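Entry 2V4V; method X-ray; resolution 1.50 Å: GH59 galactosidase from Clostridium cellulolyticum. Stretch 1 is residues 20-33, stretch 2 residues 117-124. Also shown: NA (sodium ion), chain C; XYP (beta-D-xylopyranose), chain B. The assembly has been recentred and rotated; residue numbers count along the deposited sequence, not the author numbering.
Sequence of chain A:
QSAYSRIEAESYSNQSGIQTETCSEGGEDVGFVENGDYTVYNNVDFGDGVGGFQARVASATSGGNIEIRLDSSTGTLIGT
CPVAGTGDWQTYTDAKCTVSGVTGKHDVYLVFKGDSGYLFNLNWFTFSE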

ATOM      1  N   THR A  20      -2.757 -13.289   1.029  1.00  8.26           N
ATOM      2  CA  THR A  20      -4.068 -12.731   0.748  1.00  7.03           C
ATOM      3  C   THR A  20      -5.133 -13.532   1.493  1.00  8.51           C
ATOM      4  O   THR A  20      -4.999 -14.756   1.702  1.00  8.50           O
ATOM      5  CB  THR A  20      -4.401 -12.803  -0.761  1.00  7.41           C
ATOM      6  OG1 THR A  20      -4.151 -14.129  -1.246  1.00  9.18           O
ATOM      7  CG2 THR A  20      -3.499 -11.788  -1.497  1.00  6.27           C
ATOM      8  N   GLU A  21      -6.213 -12.836   1.846  1.00  8.08           N
ATOM      9  CA  GLU A  21      -7.310 -13.423   2.626  1.00  8.94           C
ATOM     10  C   GLU A  21      -8.619 -12.730   2.310  1.00  7.97           C
ATOM     11  O   GLU A  21      -8.635 -11.650   1.668  1.00  7.95           O
ATOM     12  CB  GLU A  21      -7.028 -13.371   4.118  1.00  8.17           C
ATOM     13  CG  GLU A  21      -6.821 -11.924   4.577  1.00 10.10           C
ATOM     14  CD  GLU A  21      -6.590 -11.769   6.075  1.00 12.31           C
ATOM     15  OE1 GLU A  21      -6.727 -12.760   6.861  1.00 12.41           O
ATOM     16  OE2 GLU A  21      -6.308 -10.609   6.451  1.00  9.59           O
ATOM     17  N   THR A  22      -9.725 -13.303   2.813  1.00  7.26           N
ATOM     18  CA  THR A  22     -11.068 -12.763   2.549  1.00  6.86           C
ATOM     19  C   THR A  22     -11.200 -11.441   3.279  1.00  7.99           C
ATOM     20  O   THR A  22     -10.911 -11.364   4.469  1.00  8.22           O
ATOM     21  CB  THR A  22     -12.140 -13.703   3.115  1.00  8.38           C
ATOM     22  OG1 THR A  22     -11.924 -15.028   2.605  1.00  7.21           O
ATOM     23  CG2 THR A  22     -13.549 -13.240   2.721  1.00  9.04           C
ATOM     24  N   CYS A  23     -11.650 -10.430   2.540  1.00  8.82           N
ATOM     25  CA  CYS A  23     -11.833  -9.088   3.085  1.00  7.48           C
ATOM     26  C   CYS A  23     -13.307  -8.870   3.436  1.00  8.73           C
ATOM     27  O   CYS A  23     -14.173  -9.162   2.608  1.00  8.10           O
ATOM     28  CB  CYS A  23     -11.396  -8.061   2.058  1.00  9.52           C
ATOM     29  SG  CYS A  23     -11.654  -6.314   2.527  1.00 10.01           S
ATOM     30  N   SER A  24     -13.596  -8.397   4.664  1.00  9.88           N
ATOM     31  CA  SER A  24     -14.985  -8.176   5.099  1.00 11.44           C
ATOM     32  C   SER A  24     -15.761  -7.222   4.195  1.00 11.80           C
ATOM     33  O   SER A  24     -16.999  -7.321   4.124  1.00 12.82           O
ATOM     34  CB  SER A  24     -14.995  -7.559   6.502  1.00 11.64           C
ATOM     35  OG  SER A  24     -14.507  -6.193   6.404  1.00 14.68           O
ATOM     36  N   GLU A  25     -15.065  -6.288   3.537  1.00 10.91           N
ATOM     37  CA  GLU A  25     -15.721  -5.296   2.665  1.00 11.14           C
ATOM     38  C   GLU A  25     -15.954  -5.855   1.262  1.00 10.91           C
ATOM     39  O   GLU A  25     -16.473  -5.137   0.393  1.00 11.14           O
ATOM     40  CB  GLU A  25     -14.859  -4.025   2.492  1.00 12.47           C
ATOM     41  CG  GLU A  25     -14.353  -3.422   3.692  1.00 13.58           C
ATOM     42  CD  GLU A  25     -13.935  -1.987   3.449  1.00 10.50           C
ATOM     43  OE1 GLU A  25     -13.030  -1.724   2.574  1.00 11.28           O
ATOM     44  OE2 GLU A  25     -14.504  -1.157   4.190  1.00 13.12           O
ATOM     45  N   GLY A  26     -15.578  -7.133   1.039  1.00  8.77           N
ATOM     46  CA  GLY A  26     -15.668  -7.763  -0.278  1.00  9.64           C
ATOM     47  C   GLY A  26     -14.293  -7.922  -0.878  1.00  8.94           C
ATOM     48  O   GLY A  26     -13.359  -7.150  -0.563  1.00  9.80           O
ATOM     49  N   GLY A  27     -14.151  -8.936  -1.733  1.00  8.17           N
ATOM     50  CA  GLY A  27     -12.866  -9.209  -2.351  1.00  7.91           C
ATOM     51  C   GLY A  27     -11.863  -9.666  -1.281  1.00  8.53           C
ATOM     52  O   GLY A  27     -12.238 -10.368  -0.335  1.00  8.38           O
ATOM     53  N   GLU A  28     -10.608  -9.253  -1.451  1.00  8.43           N
ATOM     54  CA  GLU A  28      -9.481  -9.755  -0.643  1.00  8.10           C
ATOM     55  C   GLU A  28      -8.698  -8.619  -0.039  1.00  8.20           C
ATOM     56  O   GLU A  28      -8.716  -7.498  -0.575  1.00  7.83           O
ATOM     57  CB  GLU A  28      -8.518 -10.533  -1.493  1.00  8.98           C
ATOM     58  CG  GLU A  28      -9.222 -11.539  -2.416  1.00  8.52           C
ATOM     59  CD  GLU A  28      -8.236 -12.417  -3.133  1.00  9.55           C
ATOM     60  OE1 GLU A  28      -8.393 -12.467  -4.391  1.00 10.60           O
ATOM     61  OE2 GLU A  28      -7.345 -13.024  -2.457  1.00 10.44           O
ATOM     62  N   ASP A  29      -8.019  -8.913   1.072  1.00  8.08           N
ATOM     63  CA  ASP A  29      -6.984  -7.998   1.557  1.00  8.04           C
ATOM     64  C   ASP A  29      -5.630  -8.704   1.607  1.00  8.32           C
ATOM     65  O   ASP A  29      -5.557  -9.940   1.757  1.00  7.39           O
ATOM     66  CB  ASP A  29      -7.331  -7.394   2.941  1.00  7.51           C
ATOM     67  CG  ASP A  29      -7.450  -8.460   4.022  1.00  8.42           C
ATOM     68  OD1 ASP A  29      -8.598  -8.965   4.221  1.00  8.75           O
ATOM     69  OD2 ASP A  29      -6.372  -8.787   4.651  1.00  7.89           O
ATOM     70  N   VAL A  30      -4.576  -7.887   1.508  1.00  8.01           N
ATOM     71  CA  VAL A  30      -3.247  -8.353   1.810  1.00  6.90           C
ATOM     72  C   VAL A  30      -3.112  -8.221   3.312  1.00  6.29           C
ATOM     73  O   VAL A  30      -3.225  -7.110   3.884  1.00  6.46           O
ATOM     74  CB  VAL A  30      -2.193  -7.495   1.086  1.00  6.54           C
ATOM     75  CG1 VAL A  30      -0.860  -7.640   1.715  1.00  7.51           C
ATOM     76  CG2 VAL A  30      -2.146  -7.913  -0.386  1.00  8.19           C
ATOM     77  N   GLY A  31      -2.908  -9.378   3.948  1.00  7.57           N
ATOM     78  CA  GLY A  31      -2.711  -9.415   5.399  1.00  7.66           C
ATOM     79  C   GLY A  31      -1.414 -10.131   5.788  1.00  6.99           C
ATOM     80  O   GLY A  31      -0.551 -10.395   4.957  1.00  8.19           O
ATOM     81  N   PHE A  32      -1.325 -10.452   7.077  1.00  6.98           N
ATOM     82  CA  PHE A  32      -0.115 -11.043   7.656  1.00  6.96           C
ATOM     83  C   PHE A  32       1.108 -10.184   7.345  1.00  7.21           C
ATOM     84  O   PHE A  32       2.150 -10.687   6.923  1.00  8.55           O
ATOM     85  CB  PHE A  32       0.040 -12.480   7.171  1.00  7.72           C
ATOM     86  CG  PHE A  32      -1.235 -13.299   7.383  1.00  8.08           C
ATOM     87  CD1 PHE A  32      -1.397 -14.129   8.532  1.00 14.71           C
ATOM     88  CD2 PHE A  32      -2.283 -13.223   6.490  1.00  8.12           C
ATOM     89  CE1 PHE A  32      -2.554 -14.832   8.745  1.00 11.44           C
ATOM     90  CE2 PHE A  32      -3.435 -13.956   6.717  1.00  7.75           C
ATOM     91  CZ  PHE A  32      -3.557 -14.766   7.842  1.00  9.80           C
ATOM     92  N   VAL A  33       0.949  -8.858   7.586  1.00  6.42           N
ATOM     93  CA  VAL A  33       1.989  -7.869   7.260  1.00  6.91           C
ATOM     94  C   VAL A  33       2.828  -7.610   8.495  1.00  8.16           C
ATOM     95  O   VAL A  33       2.312  -7.158   9.536  1.00  7.00           O
ATOM     96  CB  VAL A  33       1.315  -6.570   6.834  1.00  6.99           C
ATOM     97  CG1 VAL A  33       2.355  -5.479   6.659  1.00  7.15           C
ATOM     98  CG2 VAL A  33       0.487  -6.795   5.541  1.00  8.46           C
ATOM     99  N   GLY A 117       5.139  -7.240  15.515  1.00 10.23           N
ATOM    100  CA  GLY A 117       3.805  -7.796  15.347  1.00  8.33           C
ATOM    101  C   GLY A 117       3.206  -7.458  13.994  1.00  9.51           C
ATOM    102  O   GLY A 117       3.899  -6.933  13.123  1.00  8.81           O
ATOM    103  N   TYR A 118       1.921  -7.754  13.809  1.00  7.81           N
ATOM    104  CA  TYR A 118       1.274  -7.464  12.538  1.00  8.60           C
ATOM    105  C   TYR A 118       0.877  -5.994  12.490  1.00  8.28           C
ATOM    106  O   TYR A 118       0.478  -5.405  13.522  1.00  8.95           O
ATOM    107  CB  TYR A 118       0.051  -8.309  12.432  1.00  9.29           C
ATOM    108  CG  TYR A 118       0.333  -9.776  12.348  1.00  7.77           C
ATOM    109  CD1 TYR A 118       0.987 -10.338  11.243  1.00  7.44           C
ATOM    110  CD2 TYR A 118      -0.130 -10.633  13.343  1.00 10.26           C
ATOM    111  CE1 TYR A 118       1.210 -11.714  11.164  1.00  7.67           C
ATOM    112  CE2 TYR A 118       0.078 -12.014  13.255  1.00  7.87           C
ATOM    113  CZ  TYR A 118       0.723 -12.546  12.154  1.00  8.85           C
ATOM    114  OH  TYR A 118       0.920 -13.915  12.071  1.00  9.40           O
ATOM    115  N   LEU A 119       0.997  -5.411  11.296  1.00  7.81           N
ATOM    116  CA  LEU A 119       0.831  -3.968  11.176  1.00  6.57           C
ATOM    117  C   LEU A 119      -0.586  -3.538  10.717  1.00  6.44           C
ATOM    118  O   LEU A 119      -1.276  -2.737  11.411  1.00  7.61           O
ATOM    119  CB  LEU A 119       1.885  -3.393  10.219  1.00  7.95           C
ATOM    120  CG  LEU A 119       3.338  -3.753  10.579  1.00  7.87           C
ATOM    121  CD1 LEU A 119       4.202  -3.084   9.589  1.00  8.02           C
ATOM    122  CD2 LEU A 119       3.769  -3.366  11.970  1.00  7.72           C
ATOM    123  N   PHE A 120      -0.996  -4.000   9.535  1.00  5.99           N
ATOM    124  CA  PHE A 120      -2.324  -3.613   9.012  1.00  6.32           C
ATOM    125  C   PHE A 120      -2.623  -4.548   7.846  1.00  6.43           C
ATOM    126  O   PHE A 120      -1.716  -5.322   7.408  1.00  6.87           O
ATOM    127  CB  PHE A 120      -2.326  -2.148   8.494  1.00  6.02           C
ATOM    128  CG  PHE A 120      -1.043  -1.762   7.714  1.00  8.23           C
ATOM    129  CD1 PHE A 120      -0.820  -2.182   6.397  1.00  9.06           C
ATOM    130  CD2 PHE A 120      -0.020  -1.037   8.368  1.00  9.64           C
ATOM    131  CE1 PHE A 120       0.412  -1.849   5.750  1.00 10.09           C
ATOM    132  CE2 PHE A 120       1.177  -0.701   7.735  1.00  7.99           C
ATOM    133  CZ  PHE A 120       1.382  -1.092   6.432  1.00  8.30           C
ATOM    134  N   ASN A 121      -3.898  -4.546   7.437  1.00  6.22           N
ATOM    135  CA  ASN A 121      -4.361  -5.254   6.220  1.00  7.43           C
ATOM    136  C   ASN A 121      -4.638  -4.177   5.154  1.00  8.04           C
ATOM    137  O   ASN A 121      -5.120  -3.072   5.496  1.00  7.97           O
ATOM    138  CB  ASN A 121      -5.671  -6.013   6.496  1.00  7.84           C
ATOM    139  CG  ASN A 121      -5.497  -7.182   7.433  1.00  7.14           C
ATOM    140  OD1 ASN A 121      -6.477  -7.668   8.070  1.00 11.32           O
ATOM    141  ND2 ASN A 121      -4.262  -7.618   7.571  1.00  6.86           N
ATOM    142  N   LEU A 122      -4.376  -4.514   3.882  1.00  6.78           N
ATOM    143  CA  LEU A 122      -4.525  -3.526   2.790  1.00  7.24           C
ATOM    144  C   LEU A 122      -5.511  -4.103   1.796  1.00  7.48           C
ATOM    145  O   LEU A 122      -5.274  -5.180   1.271  1.00  8.36           O
ATOM    146  CB  LEU A 122      -3.158  -3.252   2.111  1.00  7.49           C
ATOM    147  CG  LEU A 122      -3.137  -2.365   0.871  1.00  9.25           C
ATOM    148  CD1 LEU A 122      -3.519  -0.892   1.230  1.00  8.09           C
ATOM    149  CD2 LEU A 122      -1.707  -2.404   0.327  1.00  8.27           C
ATOM    150  N   ASN A 123      -6.608  -3.379   1.561  1.00  7.04           N
ATOM    151  CA  ASN A 123      -7.631  -3.830   0.640  1.00  7.90           C
ATOM    152  C   ASN A 123      -7.326  -3.374  -0.800  1.00  7.78           C
ATOM    153  O   ASN A 123      -7.196  -4.176  -1.731  1.00  8.77           O
ATOM    154  CB  ASN A 123      -8.991  -3.307   1.141  1.00  7.70           C
ATOM    155  CG  ASN A 123     -10.157  -3.712   0.255  1.00 10.64           C
ATOM    156  OD1 ASN A 123      -9.995  -4.401  -0.775  1.00  7.44           O
ATOM    157  ND2 ASN A 123     -11.364  -3.276   0.644  1.00  7.57           N
ATOM    158  N   TRP A 124      -7.125  -2.068  -0.973  1.00  7.67           N
ATOM    159  CA  TRP A 124      -6.815  -1.482  -2.280  1.00  8.12           C
ATOM    160  C   TRP A 124      -6.124  -0.134  -2.040  1.00  8.25           C
ATOM    161  O   TRP A 124      -6.076   0.336  -0.919  1.00  8.16           O
ATOM    162  CB  TRP A 124      -8.082  -1.334  -3.158  1.00  8.78           C
ATOM    163  CG  TRP A 124      -9.189  -0.527  -2.568  1.00  8.36           C
ATOM    164  CD1 TRP A 124     -10.278  -1.010  -1.893  1.00  9.85           C
ATOM    165  CD2 TRP A 124      -9.330   0.901  -2.567  1.00  8.68           C
ATOM    166  NE1 TRP A 124     -11.092   0.004  -1.482  1.00  8.91           N
ATOM    167  CE2 TRP A 124     -10.541   1.195  -1.900  1.00  8.35           C
ATOM    168  CE3 TRP A 124      -8.584   1.955  -3.131  1.00 12.35           C
ATOM    169  CZ2 TRP A 124     -10.997   2.508  -1.716  1.00 12.68           C
ATOM    170  CZ3 TRP A 124      -9.025   3.265  -2.929  1.00 11.99           C
ATOM    171  CH2 TRP A 124     -10.236   3.518  -2.249  1.00 13.50           C
TER
HETATM  172 NA    NA C3052      -8.784  -5.877  -2.288  1.00  8.04          NA
HETATM  173  O1  XYP B3051      -4.976 -13.603  12.317  1.00 12.18           O
HETATM  174  C1  XYP B3051      -4.390 -12.780  11.321  1.00 12.45           C
HETATM  175  C2  XYP B3051      -5.549 -12.102  10.605  1.00 10.88           C
HETATM  176  C3  XYP B3051      -5.018 -11.159   9.540  1.00  8.82           C
HETATM  177  C4  XYP B3051      -3.940 -10.250  10.126  1.00  8.24           C
HETATM  178  C5  XYP B3051      -2.906 -11.071  10.908  1.00  7.76           C
HETATM  179  O2  XYP B3051      -6.369 -13.037   9.914  1.00 12.61           O
HETATM  180  O3  XYP B3051      -6.068 -10.385   8.984  1.00  8.76           O
HETATM  181  O4  XYP B3051      -3.260  -9.545   9.113  1.00  7.95           O
HETATM  182  O5  XYP B3051      -3.560 -11.841  11.892  1.00  9.97           O
HETATM  183  O   HOH W   1     -13.527  -0.456   0.204  1.00  9.80           O
HETATM  184  O   HOH W   2     -13.522  -4.428  -1.080  1.00 10.86           O
HETATM  185  O   HOH W   3     -10.433  -7.162  -3.615  1.00 11.79           O
HETATM  186  O   HOH W   4      -1.309  -7.624   9.009  1.00  8.94           O

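A sodium ion ties the two stretches together at N123. It is bound by E28 O, N123 O and N123 OD1, each at 2.4 Å, by water 3 at 2.5 Å, and by atoms elsewhere in the structure. E28 O and N123 OD1 lie 3.4 Å apart because both face the metal; they are not hydrogen-bonded. With its OD1 on the ion, N123 turns its ND2 to the loop of stretch 1. There N123 ND2 donates a hydrogen bond to E25 OE1 at 3.0 Å. E25 OE1 also accepts from water 1, which accepts in turn from W124 NE1.

Beyond the ion the strands run antiparallel. V30 and L122 form a single bridge with two hydrogen bonds, V30 N to L122 O and L122 N to V30 O, both 2.8 Å. Further along, L119 N donates to V33 O at 2.8 Å. V33 has the largest area covered by the other stretch, and its CG1 lies over one face of the F120 ring, 4.2 Å from F120 CE1.

Both stretches also meet at the xylose. F32 N donates to XYP O4 at 3.0 Å, and E21 OE1 accepts from XYP O2 at 3.1 Å. XYP C5 lies over one face of the F32 ring and one face of the Y118 ring. Water 4 joins V33 N, F120 O and XYP O4.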